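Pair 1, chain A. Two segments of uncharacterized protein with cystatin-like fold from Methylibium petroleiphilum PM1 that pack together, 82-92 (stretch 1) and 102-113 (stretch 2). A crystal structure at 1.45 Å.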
# COMPACT_ATOMS: atom_id res chain seq x y z
N ALA A 82 -12.07 -9.79 -6.08
CA ALA A 82 -12.28 -10.91 -7.00
C ALA A 82 -12.49 -10.47 -8.46
O ALA A 82 -12.37 -11.28 -9.35
CB ALA A 82 -13.43 -11.78 -6.54
N GLU A 83 -12.80 -9.22 -8.71
CA GLU A 83 -12.95 -8.77 -10.08
C GLU A 83 -11.61 -8.73 -10.78
O GLU A 83 -11.51 -9.08 -11.94
CB GLU A 83 -13.59 -7.38 -10.13
CG GLU A 83 -13.81 -6.85 -11.53
CD GLU A 83 -14.80 -7.67 -12.34
OE1 GLU A 83 -15.74 -8.28 -11.75
OE2 GLU A 83 -14.61 -7.71 -13.59
N THR A 84 -10.58 -8.31 -10.06
CA THR A 84 -9.24 -8.14 -10.63
C THR A 84 -8.24 -9.23 -10.26
O THR A 84 -7.12 -9.25 -10.74
CB THR A 84 -8.65 -6.76 -10.21
OG1 THR A 84 -8.54 -6.74 -8.79
CG2 THR A 84 -9.51 -5.61 -10.71
N ALA A 85 -8.63 -10.11 -9.34
CA ALA A 85 -7.74 -11.14 -8.82
C ALA A 85 -6.50 -10.48 -8.21
O ALA A 85 -5.35 -10.86 -8.47
CB ALA A 85 -7.38 -12.22 -9.90
N GLU A 86 -6.75 -9.47 -7.39
CA GLU A 86 -5.70 -8.75 -6.70
C GLU A 86 -6.12 -8.55 -5.26
O GLU A 86 -7.33 -8.62 -4.93
CB GLU A 86 -5.42 -7.38 -7.33
CG GLU A 86 -4.94 -7.47 -8.79
CD GLU A 86 -4.49 -6.13 -9.41
OE1 GLU A 86 -4.67 -5.07 -8.78
OE2 GLU A 86 -3.91 -6.16 -10.52
N ALA A 87 -5.13 -8.35 -4.40
CA ALA A 87 -5.36 -8.05 -3.00
C ALA A 87 -4.40 -6.96 -2.54
O ALA A 87 -3.43 -6.63 -3.20
CB ALA A 87 -5.18 -9.28 -2.12
N ALA A 88 -4.72 -6.39 -1.39
CA ALA A 88 -3.82 -5.45 -0.74
C ALA A 88 -3.82 -5.84 0.73
O ALA A 88 -4.82 -6.23 1.31
CB ALA A 88 -4.24 -3.97 -0.92
N ILE A 89 -2.66 -5.71 1.35
CA ILE A 89 -2.44 -6.11 2.73
C ILE A 89 -1.78 -4.96 3.49
O ILE A 89 -0.73 -4.44 3.01
CB ILE A 89 -1.49 -7.33 2.83
CG1 ILE A 89 -1.94 -8.48 1.89
CG2 ILE A 89 -1.33 -7.79 4.28
CD1 ILE A 89 -0.92 -9.63 1.80
N GLU A 90 -2.32 -4.56 4.63
CA GLU A 90 -1.64 -3.63 5.55
C GLU A 90 -0.99 -4.55 6.56
O GLU A 90 -1.66 -5.46 7.06
CB GLU A 90 -2.60 -2.68 6.26
CG GLU A 90 -1.95 -1.60 7.07
CD GLU A 90 -2.96 -0.78 7.84
OE1 GLU A 90 -4.03 -1.35 8.21
OE2 GLU A 90 -2.70 0.41 8.09
N TRP A 91 0.31 -4.38 6.77
CA TRP A 91 1.07 -5.32 7.56
C TRP A 91 2.01 -4.64 8.56
O TRP A 91 2.29 -3.43 8.46
CB TRP A 91 1.87 -6.26 6.61
CG TRP A 91 2.72 -5.51 5.61
CD1 TRP A 91 2.40 -5.34 4.30
CD2 TRP A 91 3.97 -4.81 5.81
NE1 TRP A 91 3.35 -4.56 3.67
CE2 TRP A 91 4.34 -4.25 4.56
CE3 TRP A 91 4.83 -4.66 6.89
CZ2 TRP A 91 5.51 -3.50 4.39
CZ3 TRP A 91 6.00 -3.92 6.72
CH2 TRP A 91 6.32 -3.34 5.47
N THR A 92 2.53 -5.44 9.47
CA THR A 92 3.56 -4.99 10.40
C THR A 92 4.67 -6.02 10.34
O THR A 92 4.41 -7.23 10.40
CB THR A 92 3.07 -4.84 11.84
OG1 THR A 92 2.01 -3.86 11.85
CG2 THR A 92 4.19 -4.38 12.79
N LEU A 102 8.31 -1.89 11.78
CA LEU A 102 8.11 -1.28 10.46
C LEU A 102 6.72 -1.68 10.00
O LEU A 102 6.42 -2.86 9.92
CB LEU A 102 9.14 -1.76 9.46
CG LEU A 102 8.97 -1.35 7.98
CD1 LEU A 102 8.97 0.20 7.82
CD2 LEU A 102 10.04 -2.03 7.11
N ARG A 103 5.84 -0.71 9.73
CA ARG A 103 4.53 -0.99 9.17
C ARG A 103 4.49 -0.55 7.72
O ARG A 103 5.24 0.30 7.28
CB ARG A 103 3.46 -0.30 9.98
CG ARG A 103 3.54 -0.70 11.46
CD ARG A 103 2.28 -0.36 12.15
NE ARG A 103 2.34 -0.29 13.63
CZ ARG A 103 1.83 -1.17 14.48
NH1 ARG A 103 1.28 -2.29 14.07
NH2 ARG A 103 1.83 -0.90 15.77
N GLY A 104 3.59 -1.13 6.97
CA GLY A 104 3.45 -0.82 5.56
C GLY A 104 2.23 -1.42 4.93
O GLY A 104 1.37 -1.98 5.62
N ALA A 105 2.18 -1.36 3.61
CA ALA A 105 1.08 -1.98 2.86
C ALA A 105 1.65 -2.50 1.57
O ALA A 105 2.70 -2.02 1.10
CB ALA A 105 -0.05 -1.00 2.63
N GLU A 106 1.00 -3.51 1.02
CA GLU A 106 1.48 -4.06 -0.25
C GLU A 106 0.35 -4.48 -1.15
O GLU A 106 -0.72 -4.87 -0.68
CB GLU A 106 2.43 -5.20 -0.03
CG GLU A 106 1.83 -6.44 0.67
CD GLU A 106 2.91 -7.37 1.23
OE1 GLU A 106 4.05 -6.94 1.41
OE2 GLU A 106 2.56 -8.53 1.56
N CYS A 107 0.60 -4.35 -2.46
CA CYS A 107 -0.33 -4.84 -3.48
C CYS A 107 0.11 -6.21 -3.89
O CYS A 107 1.33 -6.45 -4.07
CB CYS A 107 -0.28 -3.93 -4.68
SG CYS A 107 -0.95 -2.26 -4.32
N VAL A 108 -0.85 -7.13 -4.04
CA VAL A 108 -0.57 -8.51 -4.38
C VAL A 108 -1.34 -8.86 -5.62
O VAL A 108 -2.59 -8.70 -5.65
CB VAL A 108 -1.00 -9.43 -3.22
CG1 VAL A 108 -0.76 -10.90 -3.53
CG2 VAL A 108 -0.30 -9.06 -1.92
N GLU A 109 -0.66 -9.33 -6.67
CA GLU A 109 -1.32 -9.82 -7.86
C GLU A 109 -1.31 -11.33 -7.86
O GLU A 109 -0.29 -11.95 -7.60
CB GLU A 109 -0.62 -9.37 -9.13
CG GLU A 109 -0.54 -7.87 -9.33
CD GLU A 109 -0.02 -7.47 -10.68
OE1 GLU A 109 0.45 -8.33 -11.45
OE2 GLU A 109 -0.04 -6.23 -10.92
N PHE A 110 -2.47 -11.93 -8.20
CA PHE A 110 -2.56 -13.35 -8.42
C PHE A 110 -2.46 -13.70 -9.88
O PHE A 110 -2.88 -12.96 -10.76
CB PHE A 110 -3.88 -13.89 -7.86
CG PHE A 110 -3.85 -14.05 -6.37
CD1 PHE A 110 -4.05 -12.94 -5.53
CD2 PHE A 110 -3.57 -15.26 -5.78
CE1 PHE A 110 -3.98 -13.09 -4.17
CE2 PHE A 110 -3.52 -15.39 -4.41
CZ PHE A 110 -3.72 -14.32 -3.62
N ASP A 111 -1.86 -14.86 -10.10
CA ASP A 111 -1.91 -15.56 -11.39
C ASP A 111 -3.24 -16.35 -11.36
O ASP A 111 -3.36 -17.33 -10.64
CB ASP A 111 -0.74 -16.52 -11.52
CG ASP A 111 -0.82 -17.40 -12.73
OD1 ASP A 111 -1.08 -16.90 -13.84
OD2 ASP A 111 -0.66 -18.60 -12.59
N ARG A 112 -4.19 -15.92 -12.17
CA ARG A 112 -5.51 -16.58 -12.21
C ARG A 112 -5.43 -18.03 -12.67
O ARG A 112 -6.23 -18.85 -12.23
CB ARG A 112 -6.45 -15.83 -13.12
CG ARG A 112 -6.79 -14.40 -12.69
CD ARG A 112 -7.44 -13.68 -13.85
NE ARG A 112 -7.85 -12.30 -13.60
CZ ARG A 112 -9.04 -11.93 -13.17
NH1 ARG A 112 -9.96 -12.82 -12.85
NH2 ARG A 112 -9.34 -10.63 -13.04
N ALA A 113 -4.44 -18.34 -13.52
CA ALA A 113 -4.31 -19.66 -14.11
C ALA A 113 -3.83 -20.70 -13.11
O ALA A 113 -4.00 -21.90 -13.37
CB ALA A 113 -3.35 -19.60 -15.32
O HOH W 1 -12.65 -12.03 -12.05
O HOH W 2 -4.26 -10.62 -11.16
O HOH W 3 -1.67 -4.41 -10.10

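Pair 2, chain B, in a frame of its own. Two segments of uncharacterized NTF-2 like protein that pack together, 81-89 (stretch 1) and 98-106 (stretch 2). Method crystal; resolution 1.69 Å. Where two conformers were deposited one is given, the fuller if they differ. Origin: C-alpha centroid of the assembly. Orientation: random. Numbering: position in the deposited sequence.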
# COMPACT_ATOMS: atom_id res chain seq x y z
N GLY B 81 3.69 -1.63 13.91
CA GLY B 81 4.05 -2.39 15.12
C GLY B 81 4.33 -3.86 14.83
O GLY B 81 5.22 -4.20 14.04
N ASP B 82 3.53 -4.74 15.43
CA ASP B 82 3.71 -6.19 15.28
C ASP B 82 2.80 -6.84 14.21
O ASP B 82 2.67 -8.08 14.21
CB ASP B 82 3.61 -6.89 16.66
CG ASP B 82 2.28 -6.73 17.34
OD1 ASP B 82 1.35 -6.16 16.75
OD2 ASP B 82 2.19 -7.20 18.51
N ILE B 83 2.16 -6.04 13.36
CA ILE B 83 1.33 -6.55 12.26
C ILE B 83 1.88 -6.10 10.91
O ILE B 83 2.47 -5.02 10.78
CB ILE B 83 -0.19 -6.23 12.41
CG1 ILE B 83 -0.47 -4.73 12.48
CG2 ILE B 83 -0.76 -6.95 13.65
CD1 ILE B 83 -1.97 -4.38 12.32
N ALA B 84 1.69 -6.96 9.91
CA ALA B 84 2.12 -6.65 8.54
C ALA B 84 1.14 -7.21 7.55
O ALA B 84 0.39 -8.17 7.85
CB ALA B 84 3.52 -7.20 8.24
N MSE B 85 1.11 -6.60 6.38
CA MSE B 85 0.26 -7.07 5.31
C MSE B 85 1.11 -6.93 4.04
O MSE B 85 1.73 -5.89 3.83
CB MSE B 85 -1.02 -6.27 5.31
CG MSE B 85 -2.04 -6.84 4.41
SE MSE B 85 -3.72 -5.89 4.62
CE MSE B 85 -3.12 -4.03 4.46
N LEU B 86 1.14 -7.99 3.24
CA LEU B 86 1.98 -8.08 2.05
C LEU B 86 1.22 -8.46 0.81
O LEU B 86 0.30 -9.27 0.87
CB LEU B 86 3.02 -9.20 2.24
CG LEU B 86 4.21 -9.30 3.23
CD1 LEU B 86 5.48 -8.61 2.71
CD2 LEU B 86 3.85 -8.84 4.66
N HIS B 87 1.62 -7.90 -0.32
CA HIS B 87 1.07 -8.23 -1.64
C HIS B 87 2.24 -8.91 -2.35
O HIS B 87 3.27 -8.28 -2.61
CB HIS B 87 0.53 -7.02 -2.42
CG HIS B 87 0.16 -7.32 -3.85
ND1 HIS B 87 0.05 -6.33 -4.80
CD2 HIS B 87 -0.06 -8.49 -4.49
CE1 HIS B 87 -0.29 -6.87 -5.96
NE2 HIS B 87 -0.36 -8.18 -5.79
N VAL B 88 2.07 -10.20 -2.65
CA VAL B 88 3.06 -10.98 -3.33
C VAL B 88 2.51 -11.55 -4.64
O VAL B 88 1.36 -12.02 -4.67
CB VAL B 88 3.51 -12.22 -2.45
CG1 VAL B 88 4.62 -13.05 -3.14
CG2 VAL B 88 3.99 -11.77 -1.05
N GLU B 89 3.30 -11.44 -5.71
CA GLU B 89 2.97 -12.01 -7.00
C GLU B 89 3.71 -13.31 -7.07
O GLU B 89 4.88 -13.34 -6.70
CB GLU B 89 3.50 -11.20 -8.17
CG GLU B 89 2.95 -9.83 -8.37
CD GLU B 89 3.55 -9.16 -9.61
OE1 GLU B 89 4.62 -9.58 -10.09
OE2 GLU B 89 2.95 -8.20 -10.12
N ASP B 98 -2.01 -13.30 -7.27
CA ASP B 98 -1.79 -12.15 -6.44
C ASP B 98 -2.24 -12.68 -5.08
O ASP B 98 -3.37 -13.15 -4.98
CB ASP B 98 -2.64 -10.95 -6.80
CG ASP B 98 -2.15 -10.28 -8.04
OD1 ASP B 98 -1.01 -9.77 -8.05
OD2 ASP B 98 -2.91 -10.25 -9.00
N ASP B 99 -1.34 -12.65 -4.11
CA ASP B 99 -1.61 -13.06 -2.75
C ASP B 99 -1.57 -11.86 -1.83
O ASP B 99 -0.64 -11.04 -1.95
CB ASP B 99 -0.52 -14.00 -2.21
CG ASP B 99 -0.50 -15.36 -2.87
OD1 ASP B 99 -1.45 -15.80 -3.54
OD2 ASP B 99 0.53 -16.03 -2.65
N PHE B 100 -2.56 -11.74 -0.93
CA PHE B 100 -2.59 -10.71 0.10
C PHE B 100 -2.46 -11.50 1.40
O PHE B 100 -3.38 -12.25 1.75
CB PHE B 100 -3.83 -9.84 0.12
CG PHE B 100 -4.02 -8.98 -1.09
CD1 PHE B 100 -2.95 -8.50 -1.88
CD2 PHE B 100 -5.29 -8.48 -1.37
CE1 PHE B 100 -3.18 -7.65 -2.91
CE2 PHE B 100 -5.50 -7.61 -2.38
CZ PHE B 100 -4.45 -7.18 -3.17
N LEU B 101 -1.34 -11.31 2.10
CA LEU B 101 -1.03 -12.01 3.34
C LEU B 101 -1.14 -11.09 4.56
O LEU B 101 -0.73 -9.95 4.46
CB LEU B 101 0.41 -12.51 3.27
CG LEU B 101 0.94 -13.45 2.17
CD1 LEU B 101 2.49 -13.51 2.20
CD2 LEU B 101 0.37 -14.86 2.23
N THR B 102 -1.68 -11.59 5.67
CA THR B 102 -1.74 -10.84 6.94
C THR B 102 -0.71 -11.63 7.77
O THR B 102 -0.70 -12.88 7.72
CB THR B 102 -3.11 -10.75 7.62
OG1 THR B 102 -3.70 -12.05 7.72
CG2 THR B 102 -4.02 -9.85 6.80
N VAL B 103 0.13 -10.91 8.52
CA VAL B 103 1.24 -11.54 9.25
C VAL B 103 1.34 -10.90 10.62
O VAL B 103 1.06 -9.69 10.76
CB VAL B 103 2.58 -11.33 8.49
CG1 VAL B 103 3.67 -12.29 9.00
CG2 VAL B 103 2.42 -11.52 6.96
N LEU B 104 1.74 -11.69 11.61
CA LEU B 104 1.89 -11.24 12.98
C LEU B 104 3.27 -11.58 13.50
O LEU B 104 3.75 -12.69 13.29
CB LEU B 104 0.88 -11.91 13.89
CG LEU B 104 0.83 -11.50 15.37
CD1 LEU B 104 0.23 -10.09 15.54
CD2 LEU B 104 0.02 -12.52 16.18
N LEU B 105 3.89 -10.62 14.17
CA LEU B 105 5.18 -10.81 14.82
C LEU B 105 4.80 -11.41 16.16
O LEU B 105 4.25 -10.70 17.00
CB LEU B 105 5.93 -9.50 15.00
CG LEU B 105 7.24 -9.54 15.81
CD1 LEU B 105 8.28 -10.45 15.20
CD2 LEU B 105 7.77 -8.12 15.94
N HIS B 106 5.14 -12.67 16.39
CA HIS B 106 4.74 -13.35 17.62
C HIS B 106 5.90 -14.19 18.13
O HIS B 106 6.50 -14.97 17.38
CB HIS B 106 3.51 -14.20 17.34
CG HIS B 106 3.02 -14.96 18.53
ND1 HIS B 106 2.49 -14.34 19.64
CD2 HIS B 106 2.93 -16.29 18.75
CE1 HIS B 106 2.15 -15.26 20.52
NE2 HIS B 106 2.40 -16.45 20.01

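The sharpest difference between the two pairs lies where Trp91(A) and Gly104(A) of pair 1 superpose on Val88(B) and Asp99(B) of pair 2. In pair 1 the indole folds back across the neighbouring strand: with chi1 in the p well, its six-membered ring lies over Gly104(A), whose CA sits 3.7 Å from the centroid of that ring, 16° off the normal, in a CH-pi contact. The glycine makes this possible, because a CB built there would stand 2.4 Å from CZ2 of Trp91(A). In pair 2 both positions carry side chains of moderate size. Val88(B), with chi1 t, lies beside Asp99(B), the two CB atoms 4.4 Å apart, and its CG2 reaches CD1 of Leu101(B) at 4.0 Å.

Beneath this difference the backbones are nearly the same. Each pair is two adjacent antiparallel strands, with N-to-C directions at 157° in pair 1 and 164° in pair 2, and 14 central residues superpose with an RMSD of 0.4 Å. The ladder is conserved rung by rung. Ala87(A) and Val108(A) form a hydrogen-bonded pair, Ala87(A) N to Val108(A) O at 2.9 Å and Val108(A) N to Ala87(A) O at 2.8 Å; Ala84(B) and Val103(B) repeat it with the same residue types and the same two lengths. Ile89(A) with Glu106(A) matches Leu86(B) with Leu101(B), and Trp91(A) with Gly104(A) matches Val88(B) with Asp99(B), so even the most divergent side chains hang from equivalent hydrogen bonds.

On the face bearing Ala87(A), Ile89(A) and Val108(A), an apolar contact recurs: Ile89(A) CD1 lies 3.8 Å from Val108(A) CG2, as Leu86(B) CD2 does from Val103(B) CG2. The neighbouring position differs in polarity. Glu106(A) sits where pair 2 has Leu101(B); its carboxylate is hydrogen-bonded elsewhere in the structure, while OE2 stays 3.7 Å from Ile89(A) CD1.

The other face, which carries Glu90(A) and Ala105(A), also differs in its contacts. Glu90(A) and Ala105(A) match His87(B) and Phe100(B). The CA atoms of Glu90(A) and Ala105(A) are 4.2 Å apart and those of His87(B) and Phe100(B) 4.8 Å, and in pair 2 the edge of Phe100(B) meets the face of His87(B), ring centroids 5.1 Å apart and planes at 87°. His87(B) NE2 also donates to Asp98(B) OD1 at 2.8 Å. Asp98(B) matches Arg103(A), which instead donates from NH1 to Thr92(A) OG1 at 2.8 Å.

Further along this face, Glu86(A) and Glu109(A) replace Ile83(B) and Leu104(B). The apolar pair touches directly, Ile83(B) CG2 to Leu104(B) CD1 at 3.8 Å. The two like charges, OE2 of Glu86(A) and OE2 of Glu109(A), lie 3.9 Å apart, and a water donates to both, at 2.9 Å to the former and 2.6 Å to the latter. In pair 1, Arg112(A) NH2 donates to Glu83(A) O at 2.9 Å, while Ala85(A) CB lies over one face of the Arg112(A) guanidinium.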